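Local coordinates for protein dihydrodipicolinate synthase (Bacillus clausii KSM-K16, PDB 3E96) that probably catalyses the formation of 4-hydroxy-tetrahydrodipicolinate, as a (beta/alpha)8-barrel lyase of the DapA family, at residues E37-I42 / H79-V84; D131-L136 / Q161-V166. All blocks are in the same frame, centred on the assembly; numbering follows the deposited sequence.

Contact 1 of 2, residues E37-I42 / H79-V84; sequences ETVDRI and HGRALV
R81 reaches from the turn ahead of strand 83-88 to D40 on helix 32-43, a salt bridge on the outer layer of a (beta/alpha)8, or TIM, barrel. The arginine starts at CB, which points toward the helix; CG lies anti to the carbonyl carbon (chi1 -69°), and CD continues the extended run. The chain then bends at chi3, and NE turns back to the carbonyl of V78, at the end of helix 64-78. Of the three guanidinium nitrogens, NH2 is the one that binds D40. R81 NH2 donates to D40 OD1 at 2.6 Å, almost straight at 173°, with the oxygen in the guanidinium plane and met nearly along its C-O axis. NH2 also makes a weak bond to the carbonyl of Y77, while NH1 forms a salt bridge with D44 just beyond the helix. Three nitrogens thus join two acidic side chains to the end of helix 64-78. NE2 of H79 lies 3.7 Å above the guanidinium plane of R81, offset toward its rim. With an alanine in place of R81, D40 and D44 would probably lose the cation they share, and the carbonyls of V78 and Y77 their arginine donors. D40 keeps a second cation, as OD2 pairs with K36. Carboxylate and guanidinium planes stand 72° apart, and V39 CG1 lies 4.5 Å from R81 NH2.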
loop_
_atom_site.group_PDB
_atom_site.type_symbol
_atom_site.label_atom_id
_atom_site.label_comp_id
_atom_site.label_asym_id
_atom_site.label_seq_id
_atom_site.Cartn_x
_atom_site.Cartn_y
_atom_site.Cartn_z
ATOM N N GLU B 37 -11.211 -2.517 -26.158
ATOM C CA GLU B 37 -10.197 -2.848 -27.155
ATOM C C GLU B 37 -9.086 -3.683 -26.530
ATOM O O GLU B 37 -8.558 -4.605 -27.154
ATOM C CB GLU B 37 -9.589 -1.574 -27.743
ATOM C CG GLU B 37 -10.479 -0.850 -28.736
ATOM C CD GLU B 37 -9.931 0.513 -29.113
ATOM O OE1 GLU B 37 -8.694 0.649 -29.225
ATOM O OE2 GLU B 37 -10.740 1.448 -29.307
ATOM N N THR B 38 -8.730 -3.341 -25.297
ATOM C CA THR B 38 -7.679 -4.045 -24.570
ATOM C C THR B 38 -8.141 -5.455 -24.221
ATOM O O THR B 38 -7.412 -6.430 -24.419
ATOM C CB THR B 38 -7.319 -3.291 -23.278
ATOM O OG1 THR B 38 -6.890 -1.966 -23.611
ATOM C CG2 THR B 38 -6.202 -4.006 -22.536
ATOM N N VAL B 39 -9.354 -5.560 -23.697
ATOM C CA VAL B 39 -9.916 -6.856 -23.348
ATOM C C VAL B 39 -9.951 -7.747 -24.588
ATOM O O VAL B 39 -9.562 -8.914 -24.529
ATOM C CB VAL B 39 -11.345 -6.707 -22.791
ATOM C CG1 VAL B 39 -12.004 -8.079 -22.671
ATOM C CG2 VAL B 39 -11.300 -6.019 -21.434
ATOM N N ASP B 40 -10.416 -7.196 -25.710
ATOM C CA ASP B 40 -10.485 -7.964 -26.954
ATOM C C ASP B 40 -9.106 -8.430 -27.411
ATOM O O ASP B 40 -8.927 -9.592 -27.764
ATOM C CB ASP B 40 -11.128 -7.145 -28.085
ATOM C CG ASP B 40 -12.615 -6.916 -27.879
ATOM O OD1 ASP B 40 -13.257 -7.718 -27.165
ATOM O OD2 ASP B 40 -13.147 -5.938 -28.452
ATOM N N ARG B 41 -8.129 -7.529 -27.407
ATOM C CA ARG B 41 -6.782 -7.897 -27.834
ATOM C C ARG B 41 -6.250 -9.057 -27.002
ATOM O O ARG B 41 -5.592 -9.962 -27.517
ATOM C CB ARG B 41 -5.830 -6.707 -27.713
ATOM C CG ARG B 41 -4.420 -7.013 -28.204
ATOM C CD ARG B 41 -3.519 -5.793 -28.147
ATOM N NE ARG B 41 -4.036 -4.702 -28.965
ATOM C CZ ARG B 41 -4.602 -3.604 -28.477
ATOM N NH1 ARG B 41 -4.722 -3.438 -27.167
ATOM N NH2 ARG B 41 -5.057 -2.672 -29.305
ATOM N N ILE B 42 -6.544 -9.027 -25.709
ATOM C CA ILE B 42 -6.085 -10.074 -24.810
ATOM C C ILE B 42 -6.778 -11.418 -25.038
ATOM O O ILE B 42 -6.128 -12.410 -25.374
ATOM C CB ILE B 42 -6.278 -9.646 -23.331
ATOM C CG1 ILE B 42 -5.324 -8.491 -23.009
ATOM C CG2 ILE B 42 -6.052 -10.837 -22.396
ATOM C CD1 ILE B 42 -5.512 -7.884 -21.627
ATOM N N HIS B 79 -17.665 -11.719 -22.205
ATOM C CA HIS B 79 -18.814 -12.576 -22.477
ATOM C C HIS B 79 -18.485 -14.047 -22.731
ATOM O O HIS B 79 -18.724 -14.573 -23.818
ATOM C CB HIS B 79 -19.655 -12.006 -23.632
ATOM C CG HIS B 79 -18.897 -11.787 -24.903
ATOM N ND1 HIS B 79 -18.347 -12.818 -25.633
ATOM C CD2 HIS B 79 -18.621 -10.653 -25.589
ATOM C CE1 HIS B 79 -17.767 -12.330 -26.715
ATOM N NE2 HIS B 79 -17.918 -11.019 -26.712
ATOM N N GLY B 80 -17.930 -14.699 -21.711
ATOM C CA GLY B 80 -17.608 -16.115 -21.803
ATOM C C GLY B 80 -16.331 -16.558 -22.499
ATOM O O GLY B 80 -15.972 -17.732 -22.409
ATOM N N ARG B 81 -15.644 -15.651 -23.184
ATOM C CA ARG B 81 -14.414 -16.007 -23.889
ATOM C C ARG B 81 -13.229 -16.349 -22.982
ATOM O O ARG B 81 -12.228 -16.897 -23.443
ATOM C CB ARG B 81 -14.006 -14.884 -24.844
ATOM C CG ARG B 81 -14.944 -14.701 -26.035
ATOM C CD ARG B 81 -14.450 -13.596 -26.960
ATOM N NE ARG B 81 -14.403 -12.299 -26.288
ATOM C CZ ARG B 81 -13.988 -11.174 -26.862
ATOM N NH1 ARG B 81 -13.580 -11.183 -28.122
ATOM N NH2 ARG B 81 -13.977 -10.039 -26.175
ATOM N N ALA B 82 -13.332 -16.020 -21.700
ATOM C CA ALA B 82 -12.250 -16.309 -20.767
ATOM C C ALA B 82 -12.739 -16.226 -19.335
ATOM O O ALA B 82 -13.802 -15.673 -19.065
ATOM C CB ALA B 82 -11.092 -15.320 -20.980
ATOM N N LEU B 83 -11.965 -16.793 -18.417
ATOM C CA LEU B 83 -12.316 -16.738 -17.008
ATOM C C LEU B 83 -12.006 -15.323 -16.547
ATOM O O LEU B 83 -11.001 -14.739 -16.958
ATOM C CB LEU B 83 -11.480 -17.728 -16.194
ATOM C CG LEU B 83 -11.797 -19.215 -16.358
ATOM C CD1 LEU B 83 -10.812 -20.047 -15.543
ATOM C CD2 LEU B 83 -13.225 -19.473 -15.900
ATOM N N VAL B 84 -12.872 -14.772 -15.705
ATOM C CA VAL B 84 -12.681 -13.427 -15.184
ATOM C C VAL B 84 -12.371 -13.515 -13.695
ATOM O O VAL B 84 -13.196 -13.980 -12.912
ATOM C CB VAL B 84 -13.947 -12.568 -15.394
ATOM C CG1 VAL B 84 -13.764 -11.193 -14.766
ATOM C CG2 VAL B 84 -14.233 -12.433 -16.882
#

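Contact 2 of 2, residues D131-L136 / Q161-V166; sequences DIIEAL and QNLVGV
I133 meets N162 and L163 with two different branches, and it carries the helix side of this apolar contact. Along helix 122-136, I132 comes first and turns its side chain to A95 of helix 92-105 and I112 of strand 109-112. I133 follows, with CB directed toward segment 161-166. I133 CG2 stands anti to the backbone N and meets CB of N162 at 3.9 Å. The other branch, CG1, is anti to the carbonyl carbon (chi1 -66°) and extends to I133 CD1, which rests on CD1 of L163, also at 3.9 Å. This is helix-to-strand packing on the outside of a TIM barrel: helix 122-136 lies against the sheet, and L163 opens strand 163-168, which runs on to K167, the predicted Schiff-base lysine, about 10 Å from L163 side chain to side chain. I133 also touches I112, S140 and L160, so the isoleucine bridges three successive strands, 109-112, 140-144 and the start of 163-168. No hydrogen bond crosses between the two segments. One turn of helix later, L136 packs on V110, I96 and N100, and its carbonyl O accepts a hydrogen bond from K103 NZ.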
loop_
_atom_site.group_PDB
_atom_site.type_symbol
_atom_site.label_atom_id
_atom_site.label_comp_id
_atom_site.label_asym_id
_atom_site.label_seq_id
_atom_site.Cartn_x
_atom_site.Cartn_y
_atom_site.Cartn_z
ATOM N N ASP B 131 -10.051 -14.896 6.602
ATOM C CA ASP B 131 -11.328 -14.235 6.867
ATOM C C ASP B 131 -12.075 -13.863 5.593
ATOM O O ASP B 131 -13.289 -14.052 5.499
ATOM C CB ASP B 131 -11.126 -12.973 7.713
ATOM C CG ASP B 131 -10.718 -13.282 9.142
ATOM O OD1 ASP B 131 -10.832 -14.452 9.563
ATOM O OD2 ASP B 131 -10.293 -12.342 9.848
ATOM N N ILE B 132 -11.354 -13.327 4.617
ATOM C CA ILE B 132 -11.965 -12.930 3.354
ATOM C C ILE B 132 -12.457 -14.132 2.553
ATOM O O ILE B 132 -13.570 -14.122 2.022
ATOM C CB ILE B 132 -10.967 -12.117 2.500
ATOM C CG1 ILE B 132 -10.653 -10.795 3.208
ATOM C CG2 ILE B 132 -11.537 -11.882 1.098
ATOM C CD1 ILE B 132 -9.483 -10.032 2.613
ATOM N N ILE B 133 -11.629 -15.167 2.461
ATOM C CA ILE B 133 -12.005 -16.361 1.713
ATOM C C ILE B 133 -13.223 -17.048 2.336
ATOM O O ILE B 133 -14.152 -17.434 1.629
ATOM C CB ILE B 133 -10.828 -17.363 1.643
ATOM C CG1 ILE B 133 -9.687 -16.749 0.824
ATOM C CG2 ILE B 133 -11.280 -18.676 1.010
ATOM C CD1 ILE B 133 -8.432 -17.585 0.800
ATOM N N GLU B 134 -13.229 -17.189 3.657
ATOM C CA GLU B 134 -14.359 -17.837 4.316
ATOM C C GLU B 134 -15.646 -17.029 4.181
ATOM O O GLU B 134 -16.719 -17.596 3.972
ATOM C CB GLU B 134 -14.048 -18.096 5.795
ATOM C CG GLU B 134 -12.821 -18.974 6.008
ATOM C CD GLU B 134 -12.704 -19.507 7.425
ATOM O OE1 GLU B 134 -12.945 -18.741 8.379
ATOM O OE2 GLU B 134 -12.353 -20.695 7.588
ATOM N N ALA B 135 -15.541 -15.707 4.285
ATOM C CA ALA B 135 -16.712 -14.846 4.168
ATOM C C ALA B 135 -17.297 -14.873 2.758
ATOM O O ALA B 135 -18.518 -14.890 2.579
ATOM C CB ALA B 135 -16.353 -13.410 4.554
ATOM N N LEU B 136 -16.429 -14.883 1.752
ATOM C CA LEU B 136 -16.890 -14.886 0.369
ATOM C C LEU B 136 -17.423 -16.227 -0.112
ATOM O O LEU B 136 -18.362 -16.268 -0.910
ATOM C CB LEU B 136 -15.769 -14.430 -0.569
ATOM C CG LEU B 136 -15.361 -12.955 -0.500
ATOM C CD1 LEU B 136 -14.204 -12.705 -1.465
ATOM C CD2 LEU B 136 -16.554 -12.066 -0.855
ATOM N N GLN B 161 -11.095 -24.886 1.091
ATOM C CA GLN B 161 -11.711 -25.378 -0.133
ATOM C C GLN B 161 -11.741 -24.349 -1.256
ATOM O O GLN B 161 -11.546 -24.689 -2.422
ATOM C CB GLN B 161 -13.137 -25.851 0.158
ATOM C CG GLN B 161 -13.193 -27.222 0.797
ATOM C CD GLN B 161 -12.760 -28.316 -0.159
ATOM O OE1 GLN B 161 -12.424 -29.425 0.258
ATOM N NE2 GLN B 161 -12.776 -28.012 -1.454
ATOM N N ASN B 162 -11.982 -23.090 -0.910
ATOM C CA ASN B 162 -12.058 -22.057 -1.928
ATOM C C ASN B 162 -10.751 -21.393 -2.338
ATOM O O ASN B 162 -10.756 -20.480 -3.158
ATOM C CB ASN B 162 -13.092 -21.011 -1.519
ATOM C CG ASN B 162 -14.509 -21.509 -1.712
ATOM O OD1 ASN B 162 -15.378 -21.308 -0.863
ATOM N ND2 ASN B 162 -14.751 -22.164 -2.844
ATOM N N LEU B 163 -9.632 -21.832 -1.768
ATOM C CA LEU B 163 -8.348 -21.273 -2.184
ATOM C C LEU B 163 -7.961 -22.142 -3.377
ATOM O O LEU B 163 -7.575 -23.305 -3.211
ATOM C CB LEU B 163 -7.291 -21.390 -1.081
ATOM C CG LEU B 163 -5.922 -20.830 -1.495
ATOM C CD1 LEU B 163 -6.034 -19.326 -1.720
ATOM C CD2 LEU B 163 -4.889 -21.123 -0.429
ATOM N N VAL B 164 -8.081 -21.587 -4.579
ATOM C CA VAL B 164 -7.782 -22.346 -5.786
ATOM C C VAL B 164 -6.423 -22.066 -6.400
ATOM O O VAL B 164 -5.993 -22.779 -7.305
ATOM C CB VAL B 164 -8.865 -22.117 -6.871
ATOM C CG1 VAL B 164 -10.219 -22.558 -6.348
ATOM C CG2 VAL B 164 -8.907 -20.651 -7.275
ATOM N N GLY B 165 -5.748 -21.031 -5.919
ATOM C CA GLY B 165 -4.449 -20.722 -6.474
ATOM C C GLY B 165 -3.681 -19.664 -5.724
ATOM O O GLY B 165 -4.232 -18.908 -4.926
ATOM N N VAL B 166 -2.382 -19.624 -5.982
ATOM C CA VAL B 166 -1.515 -18.654 -5.347
ATOM C C VAL B 166 -0.625 -18.020 -6.404
ATOM O O VAL B 166 0.039 -18.721 -7.165
ATOM C CB VAL B 166 -0.591 -19.319 -4.298
ATOM C CG1 VAL B 166 0.431 -18.306 -3.788
ATOM C CG2 VAL B 166 -1.414 -19.874 -3.144
#

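Overall arrangement
From the N terminus, the chain passes through helix 32-43, strand 49-50 and helix 64-78 before the turn leading into strand 83-88 closes contact 1. Contact 2 opens later, on helix 122-136, and closes across strand 140-144 and helix 152-157 at the start of strand 163-168. The two closures are in series and neither nest nor cross. Contact 2 packs an outer helix on the start of a barrel strand; contact 1 ties an outer helix to the turn before one, through a charged link. Their centres are 24 Å apart and they do not touch. The single parallel barrel relates them: strands 109-112 and 140-144 lie between 83-88 and 163-168.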